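Local coordinates for RagA protein (Porphyromonas gingivalis, PDB 6SLN), which probably acts as a TonB-dependent outer-membrane transporter, a beta-barrel closed by a plug, for the uptake of substrates into the periplasm, at residues M165-S168 and L169-A173; S357-N360 and E361-V365. All coordinates share one frame; numbering follows the deposited sequence.

Contact 1 (M165-S168 and L169-A173); sequences MQTS and LDVVA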
ATOM      1  N   MET A 165     -22.220  12.503  18.453  1.00 46.69           N
ATOM      2  CA  MET A 165     -21.768  11.843  17.238  1.00 47.38           C
ATOM      3  C   MET A 165     -21.703  10.335  17.401  1.00 49.82           C
ATOM      4  O   MET A 165     -21.049   9.825  18.321  1.00 51.77           O
ATOM      5  CB  MET A 165     -20.416  12.366  16.777  1.00 53.03           C
ATOM      6  CG  MET A 165     -20.586  13.337  15.640  1.00 62.35           C
ATOM      7  SD  MET A 165     -19.130  13.395  14.645  1.00 56.29           S
ATOM      8  CE  MET A 165     -19.116  11.762  13.986  1.00 31.91           C
ATOM      9  N   GLN A 166     -22.382   9.633  16.494  1.00 43.31           N
ATOM     10  CA  GLN A 166     -22.198   8.201  16.347  1.00 46.79           C
ATOM     11  C   GLN A 166     -20.716   7.886  16.268  1.00 49.86           C
ATOM     12  O   GLN A 166     -20.034   8.292  15.323  1.00 58.97           O
ATOM     13  CB  GLN A 166     -22.911   7.703  15.088  1.00 52.94           C
ATOM     14  CG  GLN A 166     -24.409   7.729  15.148  1.00 59.42           C
ATOM     15  CD  GLN A 166     -25.022   6.889  14.055  1.00 63.10           C
ATOM     16  OE1 GLN A 166     -24.377   5.970  13.526  1.00 59.00           O
ATOM     17  NE2 GLN A 166     -26.272   7.193  13.700  1.00 59.35           N
ATOM     18  N   THR A 167     -20.218   7.174  17.273  1.00 42.62           N
ATOM     19  CA  THR A 167     -18.815   6.811  17.366  1.00 34.80           C
ATOM     20  C   THR A 167     -18.680   5.299  17.423  1.00 39.64           C
ATOM     21  O   THR A 167     -19.448   4.627  18.120  1.00 40.60           O
ATOM     22  CB  THR A 167     -18.186   7.435  18.604  1.00 43.18           C
ATOM     23  OG1 THR A 167     -18.335   8.861  18.553  1.00 45.90           O
ATOM     24  CG2 THR A 167     -16.719   7.074  18.696  1.00 38.74           C
ATOM     25  N   SER A 168     -17.708   4.763  16.684  1.00 46.22           N
ATOM     26  CA  SER A 168     -17.368   3.350  16.823  1.00 55.92           C
ATOM     27  C   SER A 168     -16.830   3.080  18.220  1.00 51.15           C
ATOM     28  O   SER A 168     -16.299   3.974  18.882  1.00 54.56           O
ATOM     29  CB  SER A 168     -16.318   2.928  15.794  1.00 65.32           C
ATOM     30  OG  SER A 168     -15.006   3.052  16.323  1.00 65.78           O
ATOM     31  N   LEU A 169     -16.963   1.834  18.673  1.00 47.67           N
ATOM     32  CA  LEU A 169     -16.419   1.516  19.988  1.00 51.15           C
ATOM     33  C   LEU A 169     -14.896   1.550  19.969  1.00 51.28           C
ATOM     34  O   LEU A 169     -14.279   1.916  20.974  1.00 59.85           O
ATOM     35  CB  LEU A 169     -16.926   0.153  20.489  1.00 41.90           C
ATOM     36  CG  LEU A 169     -17.966   0.230  21.624  1.00 37.50           C
ATOM     37  CD1 LEU A 169     -18.070  -1.055  22.449  1.00 33.83           C
ATOM     38  CD2 LEU A 169     -17.739   1.428  22.551  1.00 32.87           C
ATOM     39  N   ASP A 170     -14.273   1.195  18.841  1.00 44.64           N
ATOM     40  CA  ASP A 170     -12.821   1.327  18.741  1.00 45.16           C
ATOM     41  C   ASP A 170     -12.395   2.782  18.908  1.00 50.94           C
ATOM     42  O   ASP A 170     -11.423   3.080  19.618  1.00 52.11           O
ATOM     43  CB  ASP A 170     -12.320   0.775  17.403  1.00 43.75           C
ATOM     44  CG  ASP A 170     -12.601  -0.709  17.233  1.00 57.27           C
ATOM     45  OD1 ASP A 170     -12.429  -1.472  18.212  1.00 58.55           O
ATOM     46  OD2 ASP A 170     -12.994  -1.111  16.114  1.00 57.91           O
ATOM     47  N   VAL A 171     -13.117   3.704  18.268  1.00 50.47           N
ATOM     48  CA  VAL A 171     -12.777   5.115  18.408  1.00 47.30           C
ATOM     49  C   VAL A 171     -13.067   5.563  19.839  1.00 45.22           C
ATOM     50  O   VAL A 171     -12.408   6.467  20.365  1.00 46.38           O
ATOM     51  CB  VAL A 171     -13.539   5.946  17.342  1.00 41.03           C
ATOM     52  CG1 VAL A 171     -13.428   7.439  17.595  1.00 31.30           C
ATOM     53  CG2 VAL A 171     -13.036   5.627  15.924  1.00 36.27           C
ATOM     54  N   VAL A 172     -14.027   4.917  20.504  1.00 45.30           N
ATOM     55  CA  VAL A 172     -14.292   5.224  21.909  1.00 47.40           C
ATOM     56  C   VAL A 172     -13.116   4.795  22.781  1.00 40.65           C
ATOM     57  O   VAL A 172     -12.748   5.501  23.723  1.00 40.54           O
ATOM     58  CB  VAL A 172     -15.607   4.570  22.374  1.00 46.85           C
ATOM     59  CG1 VAL A 172     -15.724   4.662  23.886  1.00 42.90           C
ATOM     60  CG2 VAL A 172     -16.787   5.243  21.729  1.00 39.71           C
ATOM     61  N   ALA A 173     -12.501   3.641  22.476  1.00 35.91           N
ATOM     62  CA  ALA A 173     -11.282   3.225  23.173  1.00 44.85           C
ATOM     63  C   ALA A 173     -10.109   4.199  22.981  1.00 52.34           C
ATOM     64  O   ALA A 173      -9.222   4.261  23.843  1.00 51.13           O
ATOM     65  CB  ALA A 173     -10.861   1.830  22.708  1.00 31.24           C
TER
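Thr167 and Val171 meet methyl to methyl, with their side chains crossing at about a right angle. Thr167 CG2 lies 3.5 Å from Val171 CG1. The same methyl also packs against Val172, where CG2 is the touching branch. Thr167 chi1 is -58°, which sets CG2 anti to the backbone N and aims it at the two valines. The hydroxyl then faces back along the chain. Thr167 OG1 donates to Met165 O over 2.9 Å, from above the carbonyl plane and about 46° out of it, so both branches of the side chain are engaged.

Ser168 is the polar partner. Ser168 OG accepts a hydrogen bond from Val171 N over 2.8 Å, nearly straight at 166° at the hydrogen. Ser168 O is used as well, because Val172 N donates to it over 2.9 Å. The hydroxyl and the carbonyl of one serine therefore receive two amides of the first helical turn. Val171 also faces the barrel, touching Asp465 and Thr467, while Val172 turns to Val162 and Ile118 in the plug. The bond to the Ser168 carbonyl is the first backbone bond of helix 169-173, and the one to its hydroxyl makes Ser168 the N-cap of this plug-domain helix.

Contact 2 (S357-N360 and E361-V365); sequences SRIN and EWLKV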
ATOM      1  N   SER A 357     -19.032  28.587  24.023  1.00 62.45           N
ATOM      2  CA  SER A 357     -19.053  30.022  24.274  1.00 61.96           C
ATOM      3  C   SER A 357     -20.364  30.627  23.813  1.00 65.33           C
ATOM      4  O   SER A 357     -20.893  30.251  22.763  1.00 67.30           O
ATOM      5  CB  SER A 357     -17.899  30.742  23.568  1.00 59.32           C
ATOM      6  OG  SER A 357     -18.001  32.141  23.780  1.00 58.84           O
ATOM      7  N   ARG A 358     -20.868  31.578  24.599  1.00 66.05           N
ATOM      8  CA  ARG A 358     -21.954  32.453  24.169  1.00 63.62           C
ATOM      9  C   ARG A 358     -21.322  33.713  23.582  1.00 65.40           C
ATOM     10  O   ARG A 358     -20.735  34.521  24.306  1.00 61.68           O
ATOM     11  CB  ARG A 358     -22.896  32.783  25.325  1.00 59.93           C
ATOM     12  CG  ARG A 358     -24.082  33.626  24.913  1.00 65.31           C
ATOM     13  CD  ARG A 358     -25.307  33.348  25.758  1.00 78.14           C
ATOM     14  NE  ARG A 358     -25.781  31.969  25.613  1.00 89.65           N
ATOM     15  CZ  ARG A 358     -26.504  31.506  24.591  1.00 88.11           C
ATOM     16  NH1 ARG A 358     -26.855  32.310  23.590  1.00 82.79           N
ATOM     17  NH2 ARG A 358     -26.877  30.227  24.578  1.00 85.15           N
ATOM     18  N   ILE A 359     -21.435  33.867  22.264  1.00 69.34           N
ATOM     19  CA  ILE A 359     -20.807  34.987  21.575  1.00 64.15           C
ATOM     20  C   ILE A 359     -21.639  36.247  21.738  1.00 60.55           C
ATOM     21  O   ILE A 359     -21.128  37.301  22.136  1.00 63.72           O
ATOM     22  CB  ILE A 359     -20.598  34.639  20.094  1.00 66.45           C
ATOM     23  CG1 ILE A 359     -19.531  33.562  19.957  1.00 73.42           C
ATOM     24  CG2 ILE A 359     -20.213  35.855  19.316  1.00 70.48           C
ATOM     25  CD1 ILE A 359     -20.069  32.179  20.105  1.00 81.33           C
ATOM     26  N   ASN A 360     -22.931  36.159  21.435  1.00 54.14           N
ATOM     27  CA  ASN A 360     -23.849  37.265  21.666  1.00 54.95           C
ATOM     28  C   ASN A 360     -25.145  36.687  22.212  1.00 54.47           C
ATOM     29  O   ASN A 360     -25.249  35.486  22.483  1.00 61.81           O
ATOM     30  CB  ASN A 360     -24.061  38.099  20.393  1.00 57.90           C
ATOM     31  CG  ASN A 360     -24.177  37.253  19.152  1.00 65.66           C
ATOM     32  OD1 ASN A 360     -24.930  36.285  19.124  1.00 64.91           O
ATOM     33  ND2 ASN A 360     -23.436  37.623  18.105  1.00 73.84           N
ATOM     34  N   GLU A 361     -26.144  37.551  22.370  1.00 54.99           N
ATOM     35  CA  GLU A 361     -27.403  37.125  22.963  1.00 61.89           C
ATOM     36  C   GLU A 361     -28.060  35.989  22.181  1.00 77.00           C
ATOM     37  O   GLU A 361     -28.748  35.153  22.777  1.00 86.96           O
ATOM     38  CB  GLU A 361     -28.343  38.323  23.074  1.00 64.25           C
ATOM     39  CG  GLU A 361     -27.707  39.527  23.746  1.00 74.59           C
ATOM     40  CD  GLU A 361     -28.700  40.648  24.000  1.00 91.43           C
ATOM     41  OE1 GLU A 361     -28.263  41.764  24.366  1.00 94.86           O
ATOM     42  OE2 GLU A 361     -29.917  40.412  23.829  1.00 99.15           O
ATOM     43  N   TRP A 362     -27.845  35.913  20.864  1.00 78.61           N
ATOM     44  CA  TRP A 362     -28.580  34.971  20.024  1.00 74.85           C
ATOM     45  C   TRP A 362     -27.753  33.791  19.519  1.00 72.97           C
ATOM     46  O   TRP A 362     -28.304  32.913  18.843  1.00 75.95           O
ATOM     47  CB  TRP A 362     -29.203  35.706  18.830  1.00 71.06           C
ATOM     48  CG  TRP A 362     -28.237  36.525  18.011  1.00 74.17           C
ATOM     49  CD1 TRP A 362     -27.948  37.853  18.168  1.00 80.71           C
ATOM     50  CD2 TRP A 362     -27.458  36.077  16.886  1.00 71.09           C
ATOM     51  NE1 TRP A 362     -27.030  38.255  17.223  1.00 82.70           N
ATOM     52  CE2 TRP A 362     -26.715  37.185  16.426  1.00 77.87           C
ATOM     53  CE3 TRP A 362     -27.314  34.848  16.233  1.00 63.11           C
ATOM     54  CZ2 TRP A 362     -25.840  37.097  15.343  1.00 78.91           C
ATOM     55  CZ3 TRP A 362     -26.447  34.763  15.162  1.00 61.37           C
ATOM     56  CH2 TRP A 362     -25.720  35.881  14.727  1.00 72.33           C
ATOM     57  N   LEU A 363     -26.461  33.729  19.825  1.00 66.37           N
ATOM     58  CA  LEU A 363     -25.620  32.676  19.271  1.00 63.27           C
ATOM     59  C   LEU A 363     -24.718  32.094  20.351  1.00 62.46           C
ATOM     60  O   LEU A 363     -24.108  32.831  21.131  1.00 62.60           O
ATOM     61  CB  LEU A 363     -24.756  33.198  18.102  1.00 60.26           C
ATOM     62  CG  LEU A 363     -23.654  32.268  17.576  1.00 53.72           C
ATOM     63  CD1 LEU A 363     -24.263  31.026  16.918  1.00 55.21           C
ATOM     64  CD2 LEU A 363     -22.711  32.986  16.620  1.00 48.64           C
ATOM     65  N   LYS A 364     -24.630  30.769  20.375  1.00 62.34           N
ATOM     66  CA  LYS A 364     -23.699  30.053  21.235  1.00 69.60           C
ATOM     67  C   LYS A 364     -23.052  28.962  20.397  1.00 69.54           C
ATOM     68  O   LYS A 364     -23.767  28.208  19.730  1.00 82.15           O
ATOM     69  CB  LYS A 364     -24.429  29.455  22.449  1.00 78.07           C
ATOM     70  CG  LYS A 364     -23.552  28.672  23.413  1.00 83.70           C
ATOM     71  CD  LYS A 364     -24.275  27.443  23.960  1.00 88.52           C
ATOM     72  CE  LYS A 364     -24.642  27.595  25.438  1.00 87.79           C
ATOM     73  NZ  LYS A 364     -24.825  26.269  26.096  1.00 86.99           N
ATOM     74  N   VAL A 365     -21.718  28.882  20.401  1.00 54.24           N
ATOM     75  CA  VAL A 365     -21.008  27.880  19.610  1.00 48.48           C
ATOM     76  C   VAL A 365     -20.124  27.017  20.522  1.00 54.73           C
ATOM     77  O   VAL A 365     -19.942  27.306  21.709  1.00 56.48           O
ATOM     78  CB  VAL A 365     -20.168  28.508  18.483  1.00 43.97           C
ATOM     79  CG1 VAL A 365     -20.983  29.515  17.709  1.00 42.27           C
ATOM     80  CG2 VAL A 365     -18.904  29.139  19.051  1.00 47.67           C
TER
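Asn360 and Trp362 touch within a type I beta turn that runs from Asn360 to Leu363. The turn closes the beta hairpin of strands 345-360 and 363-377. This is a tight turn of the outer-membrane barrel, probably on the periplasmic side as in other TonB-dependent receptors. Glu361 takes the first corner, and its CB rests near Asn360 C.

Trp362 follows at the second corner. Asn360 OD1 sits over one face of its indole, 3.2 Å above the plane and toward the rim. The amide is tilted 26° from the ring plane and overlaps the ring toward its rim, with OD1 nearest. Trp362 chi1 of 54° places CG between the backbone N and the carbonyl carbon, which turns the ring back so that one face meets the Asn360 amide. Trp362 N also makes a weak bond to Asn360 OD1.

Leu363 CB covers the same ring face. Leu363 O accepts from Ile359 N over 3.1 Å, and Leu363 N bonds weakly to Asn360 O. Leu363 also packs on Ile219 of the second subunit, as Ile359 does on Tyr327 of that subunit.

Lys364 stands on the other side of the strands with Arg358, and the two side chains cross at about a right angle. Lys364 CB lies over one face of the guanidinium, 3.3 Å from Arg358 NH2. The lysine NZ forms a salt bridge with Glu356, which probably eases the nearness of two positive groups.

Val365 completes a hydrogen-bonded antiparallel pair with Ser357. Ser357 N donates to Val365 O over 2.8 Å, and Val365 N returns a bond to Ser357 O over 2.9 Å. Beside this pair, Val365 CG2 meets Ile359 CD1 at 3.4 Å.

Contact 1 comes first along the chain and belongs to the plug; contact 2 follows and belongs to the barrel. Their centres are 29 Å apart and their nearest atoms about 15 Å, so they do not touch. They share no sheet. The barrel wall still connects them. Ala173 O of contact 1 accepts a hydrogen bond from Arg348, on the same strand 345-360 that runs into contact 2. Strand 435-450 also reaches both, through Asn443 beside Val171 and Gln449, whose backbone is hydrogen-bonded to that of Lys364. Contact 1 thus lies where the plug meets the inner wall of the barrel, while contact 2 closes a barrel hairpin at the interface with the second subunit.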